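Local coordinates for cytokinesis protein 2 (Saccharomyces cerevisiae, PDB 4WPE), which mediates the cytoskeletal rearrangements required for cytokinesis, forming a ring that colocalises with the medial actin ring, and carries a phospholipid-binding, dimeric F-BAR domain, at the interface of chains A and B. Sequence-based numbering; all coordinates share one arbitrary frame. Chains: chain A/B, Cytokinesis protein 2.

Contact 1: the interface of chains A and B. Residues chain A 85, 89, 252, 255-256, 259; chain B 40, 43, 47, 234-235, 237-238, 241.
A:Leu255 sets CG anti to its backbone N (chi1 -176°), and B:Phe237 does likewise (chi1 168°), so the leucine's CD2 branch arrives at the edge of the phenylalanine ring, in its plane. This is the helical core of an F-BAR dimer, where helices 76-162 and 170-259 of chain A pack on helices 37-71 and 170-259 of chain B. The same CD2 also rests 3.8 Å from B:Ala238 CB, a short side chain that admits the leucine close to its helix. Further along, the terminal methyl CE of selenomethionine A:Met252, on a chain bent at chi2, reaches 3.6 Å from B:Ser241 CB. A:Leu259 straddles the B:Leu234–B:Gln235 backbone, CD2 lying 3.7 Å from B:Leu234 CB.

On the other flank A:Val85 meets the CE methyl of B:Met40 tip to tip, its CB 3.8 Å away. A:Glu89, bent at chi2, lays CG 3.7 Å from B:Phe43 CZ at the ring rim, with its carboxylate nearly perpendicular to that ring. Its OE1 accepts a hydrogen bond, also a salt bridge, from B:Arg47 NE at 3.0 Å. The bond is bent (136° at H) and comes from above the carboxylate plane, although the two flat groups are almost parallel. An alanine in place of A:Glu89 would remove both the OE1 acceptor and the CG contact, and would probably weaken the hold on B:Arg47 across the interface. B:Ser241 OG turns back onto its own helix, donating to B:Phe237 O.

Contact 2: the interface of chains A and B. Residues chain A 35-36, 39-40, 226, 230, 234; chain B 68-69, 72-74, 82.
B:Phe82 offers a face of its ring to selenomethionine A:Met40, whose CE methyl sits above it in a CH-pi contact, 3.9 Å from the centroid and offset toward the rim. CG of A:Met40, anti to the carbonyl carbon (chi1 -81°), touches the ring 3.6 Å from B:Phe82 CZ, and the bend at chi2 helps fold the CE methyl over the face. A:Leu230 CD1 adds a looser contact at the same CZ, crossing at about a right angle. The carbonyl oxygen of A:Ser36 and a water lie at the ring edge, in plane.

Beside this apolar patch, A:Ser36 turns OG anti to its backbone N (chi1 170°) and donates to B:Asp74 OD2 from above the carboxylate plane. A:Arg226, extended from CG to NE, meets the same carboxylate tip to tip in a salt bridge, modelled too close for its length to carry weight. The carboxylate thus faces the A:Arg226 guanidinium of helix 170-259, which would probably keep it ionised. B:Asn72 ND2 makes a weak hydrogen bond to A:Ser39 OG. The bridging water bonds to A:Ser36 OG at 2.7 Å, to A:Ser39 OG at 2.8 Å and to B:Asn72 O at 3.0 Å.

Outward, the loop between helices 37-71 and 76-162 of chain B holds B:Asp74 against the start of helix 37-71 of chain A in the F-BAR dimer. A:Leu230 CD1 lies over one face of the A:Arg226 guanidinium, offset toward the rim.

Contact 3: the interface of chains A and B. Residues chain A 54, 57-58, 61, 89, 92; chain B 43, 46-47, 50-51.
The guanidinium of B:Arg47 carries A:Arg92 NH2 over one face, 3.0 Å above the plane and toward the rim, while A:Leu58 CD2 lies over one face of the A:Arg92 guanidinium, also toward the rim. The ring of A:Tyr54 has A:Arg92 NH1 and B:Glu51 OE2 at its edge, in plane. Its phenol OH donates to the syn lone pair of B:Glu51 OE2 at 2.6 Å and accepts from A:Arg92 NH1 at 3.0 Å.

Acidic groups tie the two arginines down. A:Arg92 grips A:Glu89 side-on, NE to OE2 and NH2 to OE1, both nearly straight; OE1 thereby serves A:Arg92 as well as B:Arg47. B:Arg47 NH1 pairs with B:Glu51 OE2 at 2.7 Å. The carboxylates probably offset the repulsion of the neighbouring arginines.

Beside this network, B:Leu50 (CG anti to N, chi1 175°) splits its branches: CD1 meets A:Arg57 CD tip to tip at 3.6 Å, CD2 turns toward A:Leu58. A:Ile61 sends CG2 to B:Phe43 CD1 at 3.5 Å and CD1 past B:Gln46 CB. By joining helices 37-71 and 76-162 of chain A to helix 37-71 of chain B through charged and apolar layers, the site holds the F-BAR dimer together near its middle.

Contact 1: the interface of chains A and B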
# COMPACT_ATOMS: atom_id res chain seq x y z
N VAL A 85 -5.25 11.02 -13.22
CA VAL A 85 -5.25 10.54 -11.84
C VAL A 85 -5.92 9.17 -11.77
O VAL A 85 -5.43 8.26 -11.11
CB VAL A 85 -5.97 11.51 -10.89
CG1 VAL A 85 -6.03 10.94 -9.48
CG2 VAL A 85 -5.27 12.86 -10.88
N GLU A 89 -3.75 5.70 -10.92
CA GLU A 89 -4.06 4.95 -9.71
C GLU A 89 -4.48 3.51 -9.98
O GLU A 89 -4.18 2.62 -9.18
CB GLU A 89 -5.14 5.67 -8.90
CG GLU A 89 -4.67 6.97 -8.26
CD GLU A 89 -3.60 6.75 -7.20
OE1 GLU A 89 -3.97 6.40 -6.06
OE2 GLU A 89 -2.41 6.93 -7.51
N MSE A 252 3.58 9.10 -11.38
CA MSE A 252 3.48 10.40 -10.74
C MSE A 252 4.25 11.45 -11.53
O MSE A 252 4.00 12.65 -11.42
CB MSE A 252 3.98 10.35 -9.30
CG MSE A 252 3.17 9.44 -8.39
SE MSE A 252 1.36 10.09 -8.12
CE MSE A 252 0.63 8.60 -7.10
N LEU A 255 1.62 12.55 -14.05
CA LEU A 255 0.66 13.46 -13.43
C LEU A 255 1.26 14.84 -13.24
O LEU A 255 0.62 15.85 -13.52
CB LEU A 255 0.19 12.90 -12.08
CG LEU A 255 -0.88 13.73 -11.38
CD1 LEU A 255 -2.06 13.96 -12.30
CD2 LEU A 255 -1.34 13.05 -10.10
N THR A 256 2.50 14.88 -12.76
CA THR A 256 3.22 16.14 -12.62
C THR A 256 3.40 16.84 -13.97
O THR A 256 3.18 18.04 -14.09
CB THR A 256 4.60 15.92 -11.96
OG1 THR A 256 4.42 15.56 -10.58
CG2 THR A 256 5.43 17.19 -12.03
N LEU A 259 0.03 18.40 -15.12
CA LEU A 259 -0.42 19.45 -14.23
C LEU A 259 0.29 20.75 -14.56
O LEU A 259 -0.23 21.84 -14.35
CB LEU A 259 -0.18 19.10 -12.76
CG LEU A 259 -1.10 18.13 -12.02
CD1 LEU A 259 -0.48 17.71 -10.69
CD2 LEU A 259 -2.44 18.80 -11.80
N MSE B 40 -12.97 14.57 -6.20
CA MSE B 40 -11.63 14.53 -5.65
C MSE B 40 -11.64 14.54 -4.12
O MSE B 40 -10.82 13.87 -3.49
CB MSE B 40 -10.79 15.69 -6.19
CG MSE B 40 -10.21 15.43 -7.58
SE MSE B 40 -9.15 13.79 -7.64
CE MSE B 40 -8.75 13.74 -9.55
N PHE B 43 -12.23 11.10 -3.06
CA PHE B 43 -11.06 10.31 -3.41
C PHE B 43 -9.93 10.52 -2.41
O PHE B 43 -9.32 9.56 -1.94
CB PHE B 43 -10.58 10.66 -4.82
CG PHE B 43 -9.26 10.01 -5.19
CD1 PHE B 43 -9.19 8.65 -5.44
CD2 PHE B 43 -8.11 10.77 -5.28
CE1 PHE B 43 -7.99 8.06 -5.77
CE2 PHE B 43 -6.90 10.19 -5.61
CZ PHE B 43 -6.84 8.83 -5.86
N ARG B 47 -8.56 7.54 -0.13
CA ARG B 47 -7.14 7.29 -0.33
C ARG B 47 -6.36 7.48 0.97
O ARG B 47 -5.44 6.72 1.27
CB ARG B 47 -6.60 8.20 -1.43
CG ARG B 47 -5.10 8.18 -1.59
CD ARG B 47 -4.64 6.97 -2.38
NE ARG B 47 -3.54 7.32 -3.27
CZ ARG B 47 -2.27 7.38 -2.90
NH1 ARG B 47 -1.93 7.11 -1.65
NH2 ARG B 47 -1.33 7.70 -3.78
N LEU B 234 -3.28 18.90 -6.50
CA LEU B 234 -2.98 17.64 -7.16
C LEU B 234 -1.48 17.40 -7.29
O LEU B 234 -1.04 16.26 -7.41
CB LEU B 234 -3.66 17.57 -8.53
CG LEU B 234 -5.14 17.20 -8.48
CD1 LEU B 234 -5.77 17.20 -9.87
CD2 LEU B 234 -5.34 15.86 -7.80
N GLN B 235 -0.68 18.47 -7.28
CA GLN B 235 0.76 18.29 -7.28
C GLN B 235 1.18 17.92 -5.86
O GLN B 235 1.94 16.98 -5.66
CB GLN B 235 1.50 19.55 -7.77
CG GLN B 235 2.64 19.30 -8.79
CD GLN B 235 3.85 18.50 -8.26
OE1 GLN B 235 3.80 17.90 -7.20
NE2 GLN B 235 4.94 18.52 -9.02
N PHE B 237 -0.43 16.37 -3.89
CA PHE B 237 -0.75 14.95 -3.92
C PHE B 237 0.36 14.15 -4.60
O PHE B 237 0.89 13.19 -4.03
CB PHE B 237 -2.09 14.74 -4.62
CG PHE B 237 -2.40 13.31 -4.96
CD1 PHE B 237 -2.81 12.43 -3.97
CD2 PHE B 237 -2.31 12.86 -6.26
CE1 PHE B 237 -3.10 11.11 -4.29
CE2 PHE B 237 -2.61 11.55 -6.59
CZ PHE B 237 -3.00 10.67 -5.60
N ALA B 238 0.71 14.55 -5.82
CA ALA B 238 1.71 13.84 -6.62
C ALA B 238 3.12 13.98 -6.07
O ALA B 238 4.01 13.21 -6.44
CB ALA B 238 1.66 14.33 -8.06
N SER B 241 3.13 11.62 -2.59
CA SER B 241 3.20 10.24 -3.03
C SER B 241 4.58 9.94 -3.60
O SER B 241 5.16 8.89 -3.33
CB SER B 241 2.11 9.94 -4.06
OG SER B 241 0.82 10.16 -3.52

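Contact 2: the interface of chains A and B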
# COMPACT_ATOMS: atom_id res chain seq x y z
N ARG A 35 13.86 -23.65 11.55
CA ARG A 35 12.75 -22.97 12.21
C ARG A 35 12.80 -21.47 11.94
O ARG A 35 11.77 -20.80 11.91
CB ARG A 35 12.78 -23.21 13.73
CG ARG A 35 12.61 -24.66 14.13
CD ARG A 35 13.14 -24.90 15.54
NE ARG A 35 12.94 -26.28 15.97
CZ ARG A 35 12.92 -26.67 17.24
NH1 ARG A 35 13.08 -25.79 18.21
NH2 ARG A 35 12.73 -27.95 17.54
N SER A 36 14.01 -20.96 11.72
CA SER A 36 14.22 -19.55 11.45
C SER A 36 13.60 -19.14 10.11
O SER A 36 13.33 -17.96 9.88
CB SER A 36 15.71 -19.22 11.48
OG SER A 36 15.96 -17.91 11.00
N SER A 39 10.13 -17.45 10.07
CA SER A 39 10.07 -16.01 10.24
C SER A 39 9.75 -15.34 8.92
O SER A 39 8.89 -14.46 8.84
CB SER A 39 11.39 -15.48 10.81
OG SER A 39 11.73 -16.11 12.03
N MSE A 40 10.45 -15.75 7.87
CA MSE A 40 10.26 -15.16 6.55
C MSE A 40 9.05 -15.75 5.83
O MSE A 40 8.34 -15.03 5.12
CB MSE A 40 11.53 -15.34 5.70
CG MSE A 40 12.61 -14.31 5.99
SE MSE A 40 11.96 -12.48 5.79
CE MSE A 40 13.54 -11.51 6.39
N ARG A 226 20.53 -23.59 2.26
CA ARG A 226 19.54 -22.81 3.01
C ARG A 226 19.82 -21.31 2.91
O ARG A 226 18.92 -20.52 2.62
CB ARG A 226 19.53 -23.25 4.47
CG ARG A 226 18.58 -22.44 5.33
CD ARG A 226 18.79 -22.73 6.81
NE ARG A 226 18.24 -21.66 7.64
CZ ARG A 226 18.95 -20.64 8.12
NH1 ARG A 226 20.25 -20.55 7.85
NH2 ARG A 226 18.36 -19.72 8.86
N LEU A 230 17.46 -18.60 0.56
CA LEU A 230 16.87 -17.43 1.21
C LEU A 230 17.48 -16.15 0.66
O LEU A 230 16.80 -15.14 0.53
CB LEU A 230 17.08 -17.49 2.73
CG LEU A 230 16.35 -18.59 3.51
CD1 LEU A 230 16.62 -18.45 5.00
CD2 LEU A 230 14.86 -18.55 3.22
N LEU A 234 15.17 -13.36 -1.34
CA LEU A 234 15.04 -12.01 -0.80
C LEU A 234 15.34 -10.94 -1.85
O LEU A 234 14.87 -9.80 -1.72
CB LEU A 234 15.96 -11.83 0.41
CG LEU A 234 15.40 -12.42 1.71
CD1 LEU A 234 16.37 -12.26 2.87
CD2 LEU A 234 14.06 -11.79 2.05
N ASP B 68 9.69 -12.80 15.78
CA ASP B 68 10.12 -14.06 15.18
C ASP B 68 11.63 -14.12 15.01
O ASP B 68 12.24 -15.17 15.23
CB ASP B 68 9.43 -14.28 13.84
CG ASP B 68 7.99 -14.72 13.99
OD1 ASP B 68 7.41 -14.48 15.07
OD2 ASP B 68 7.44 -15.31 13.04
N ILE B 69 12.23 -13.01 14.62
CA ILE B 69 13.68 -12.93 14.50
C ILE B 69 14.35 -13.21 15.85
O ILE B 69 15.31 -13.97 15.93
CB ILE B 69 14.14 -11.56 13.97
CG1 ILE B 69 13.79 -11.43 12.49
CG2 ILE B 69 15.63 -11.36 14.17
CD1 ILE B 69 14.10 -10.06 11.90
N ASN B 72 13.08 -17.19 16.91
CA ASN B 72 13.87 -18.00 16.00
C ASN B 72 15.16 -17.29 15.65
O ASN B 72 15.26 -16.63 14.61
CB ASN B 72 13.08 -18.31 14.72
CG ASN B 72 11.70 -18.85 15.01
OD1 ASN B 72 11.51 -19.61 15.96
ND2 ASN B 72 10.73 -18.47 14.19
N MSE B 73 16.15 -17.40 16.52
CA MSE B 73 17.44 -16.77 16.30
C MSE B 73 18.10 -17.32 15.04
O MSE B 73 17.90 -18.48 14.67
CB MSE B 73 18.35 -16.99 17.51
CG MSE B 73 17.87 -16.30 18.77
SE MSE B 73 19.07 -16.60 20.26
CE MSE B 73 18.73 -18.50 20.53
N ASP B 74 18.89 -16.48 14.39
CA ASP B 74 19.63 -16.88 13.20
C ASP B 74 21.04 -16.31 13.27
O ASP B 74 21.34 -15.49 14.14
CB ASP B 74 18.92 -16.42 11.93
CG ASP B 74 19.16 -17.36 10.76
OD1 ASP B 74 20.32 -17.79 10.57
OD2 ASP B 74 18.19 -17.67 10.03
N PHE B 82 18.04 -10.22 7.88
CA PHE B 82 16.66 -10.31 8.35
C PHE B 82 16.26 -9.01 9.03
O PHE B 82 15.10 -8.62 9.01
CB PHE B 82 16.47 -11.49 9.31
CG PHE B 82 16.23 -12.81 8.62
CD1 PHE B 82 16.59 -13.01 7.30
CD2 PHE B 82 15.63 -13.86 9.31
CE1 PHE B 82 16.37 -14.23 6.68
CE2 PHE B 82 15.40 -15.08 8.69
CZ PHE B 82 15.77 -15.26 7.38
O HOH W 1 14.54 -15.76 11.81

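Contact 3: the interface of chains A and B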
# COMPACT_ATOMS: atom_id res chain seq x y z
N TYR A 54 -4.71 -4.16 -0.53
CA TYR A 54 -4.39 -2.80 -0.95
C TYR A 54 -4.82 -2.58 -2.40
O TYR A 54 -5.45 -1.57 -2.71
CB TYR A 54 -2.89 -2.52 -0.80
CG TYR A 54 -2.49 -1.10 -1.13
CD1 TYR A 54 -2.62 -0.08 -0.20
CD2 TYR A 54 -1.99 -0.78 -2.39
CE1 TYR A 54 -2.25 1.22 -0.51
CE2 TYR A 54 -1.62 0.51 -2.70
CZ TYR A 54 -1.76 1.51 -1.76
OH TYR A 54 -1.39 2.80 -2.08
N ARG A 57 -8.75 -2.76 -2.66
CA ARG A 57 -9.42 -1.60 -2.07
C ARG A 57 -9.10 -0.32 -2.85
O ARG A 57 -9.92 0.60 -2.88
CB ARG A 57 -9.02 -1.43 -0.61
CG ARG A 57 -9.92 -0.46 0.14
CD ARG A 57 -9.56 -0.39 1.60
NE ARG A 57 -10.03 0.85 2.21
CZ ARG A 57 -9.83 1.19 3.48
NH1 ARG A 57 -9.17 0.37 4.28
NH2 ARG A 57 -10.29 2.34 3.94
N LEU A 58 -7.92 -0.27 -3.46
CA LEU A 58 -7.56 0.86 -4.30
C LEU A 58 -8.40 0.84 -5.57
O LEU A 58 -8.83 1.89 -6.07
CB LEU A 58 -6.07 0.84 -4.65
CG LEU A 58 -5.57 2.01 -5.51
CD1 LEU A 58 -5.77 3.33 -4.80
CD2 LEU A 58 -4.11 1.81 -5.89
N ILE A 61 -11.69 2.15 -4.93
CA ILE A 61 -11.63 3.60 -4.78
C ILE A 61 -11.61 4.28 -6.15
O ILE A 61 -12.32 5.26 -6.37
CB ILE A 61 -10.40 4.03 -3.95
CG1 ILE A 61 -10.66 3.79 -2.46
CG2 ILE A 61 -10.06 5.49 -4.18
CD1 ILE A 61 -9.45 4.03 -1.58
N GLU A 89 -3.75 5.70 -10.92
CA GLU A 89 -4.06 4.95 -9.71
C GLU A 89 -4.48 3.51 -9.98
O GLU A 89 -4.18 2.62 -9.18
CB GLU A 89 -5.14 5.67 -8.90
CG GLU A 89 -4.67 6.97 -8.26
CD GLU A 89 -3.60 6.75 -7.20
OE1 GLU A 89 -3.97 6.40 -6.06
OE2 GLU A 89 -2.41 6.93 -7.51
N ARG A 92 -1.31 1.53 -10.49
CA ARG A 92 -0.71 1.13 -9.22
C ARG A 92 -1.43 -0.08 -8.65
O ARG A 92 -0.80 -1.03 -8.18
CB ARG A 92 -0.73 2.27 -8.20
CG ARG A 92 0.10 3.48 -8.59
CD ARG A 92 0.44 4.34 -7.38
NE ARG A 92 -0.75 4.78 -6.64
CZ ARG A 92 -1.12 4.28 -5.46
NH1 ARG A 92 -0.41 3.33 -4.88
NH2 ARG A 92 -2.21 4.75 -4.87
N PHE B 43 -12.23 11.10 -3.06
CA PHE B 43 -11.06 10.31 -3.41
C PHE B 43 -9.93 10.52 -2.41
O PHE B 43 -9.32 9.56 -1.94
CB PHE B 43 -10.58 10.66 -4.82
CG PHE B 43 -9.26 10.01 -5.19
CD1 PHE B 43 -9.19 8.65 -5.44
CD2 PHE B 43 -8.11 10.77 -5.28
CE1 PHE B 43 -7.99 8.06 -5.77
CE2 PHE B 43 -6.90 10.19 -5.61
CZ PHE B 43 -6.84 8.83 -5.86
N GLN B 46 -10.84 8.74 0.96
CA GLN B 46 -10.74 7.28 0.90
C GLN B 46 -9.29 6.83 0.72
O GLN B 46 -8.86 5.85 1.33
CB GLN B 46 -11.60 6.73 -0.23
CG GLN B 46 -13.09 6.97 -0.04
CD GLN B 46 -13.94 5.92 -0.74
OE1 GLN B 46 -14.63 6.21 -1.71
NE2 GLN B 46 -13.89 4.70 -0.23
N ARG B 47 -8.56 7.54 -0.13
CA ARG B 47 -7.14 7.29 -0.33
C ARG B 47 -6.36 7.48 0.97
O ARG B 47 -5.44 6.72 1.27
CB ARG B 47 -6.60 8.20 -1.43
CG ARG B 47 -5.10 8.18 -1.59
CD ARG B 47 -4.64 6.97 -2.38
NE ARG B 47 -3.54 7.32 -3.27
CZ ARG B 47 -2.27 7.38 -2.90
NH1 ARG B 47 -1.93 7.11 -1.65
NH2 ARG B 47 -1.33 7.70 -3.78
N LEU B 50 -7.03 4.64 3.25
CA LEU B 50 -6.38 3.44 2.74
C LEU B 50 -4.93 3.33 3.19
O LEU B 50 -4.46 2.26 3.59
CB LEU B 50 -6.44 3.42 1.21
CG LEU B 50 -5.71 2.29 0.49
CD1 LEU B 50 -6.28 0.94 0.89
CD2 LEU B 50 -5.77 2.47 -1.02
N GLU B 51 -4.21 4.45 3.13
CA GLU B 51 -2.79 4.47 3.48
C GLU B 51 -2.59 4.26 4.98
O GLU B 51 -1.59 3.67 5.40
CB GLU B 51 -2.16 5.80 3.05
CG GLU B 51 -2.11 6.01 1.54
CD GLU B 51 -1.22 5.01 0.83
OE1 GLU B 51 -0.31 4.44 1.47
OE2 GLU B 51 -1.43 4.78 -0.38

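Contacts 1 and 3 are neighbours, their C-alpha centres about 12 Å apart, and share A:Glu89, B:Phe43 and B:Arg47. Contact 2 lies farther off, about 38 Å from contact 1 and 32 Å from contact 3. Helices 37-71 and 76-162 serve in all three, and helix 170-259 in contacts 1 and 2. Met40 and Leu234 also recur, from chain B in contact 1 and from chain A in contact 2. Because the interface is two-fold symmetric, the twin of contact 2 brings B:Met40 to A:Phe82, next to contact 1, so the patches probably merge into one long antiparallel F-BAR dimer seam.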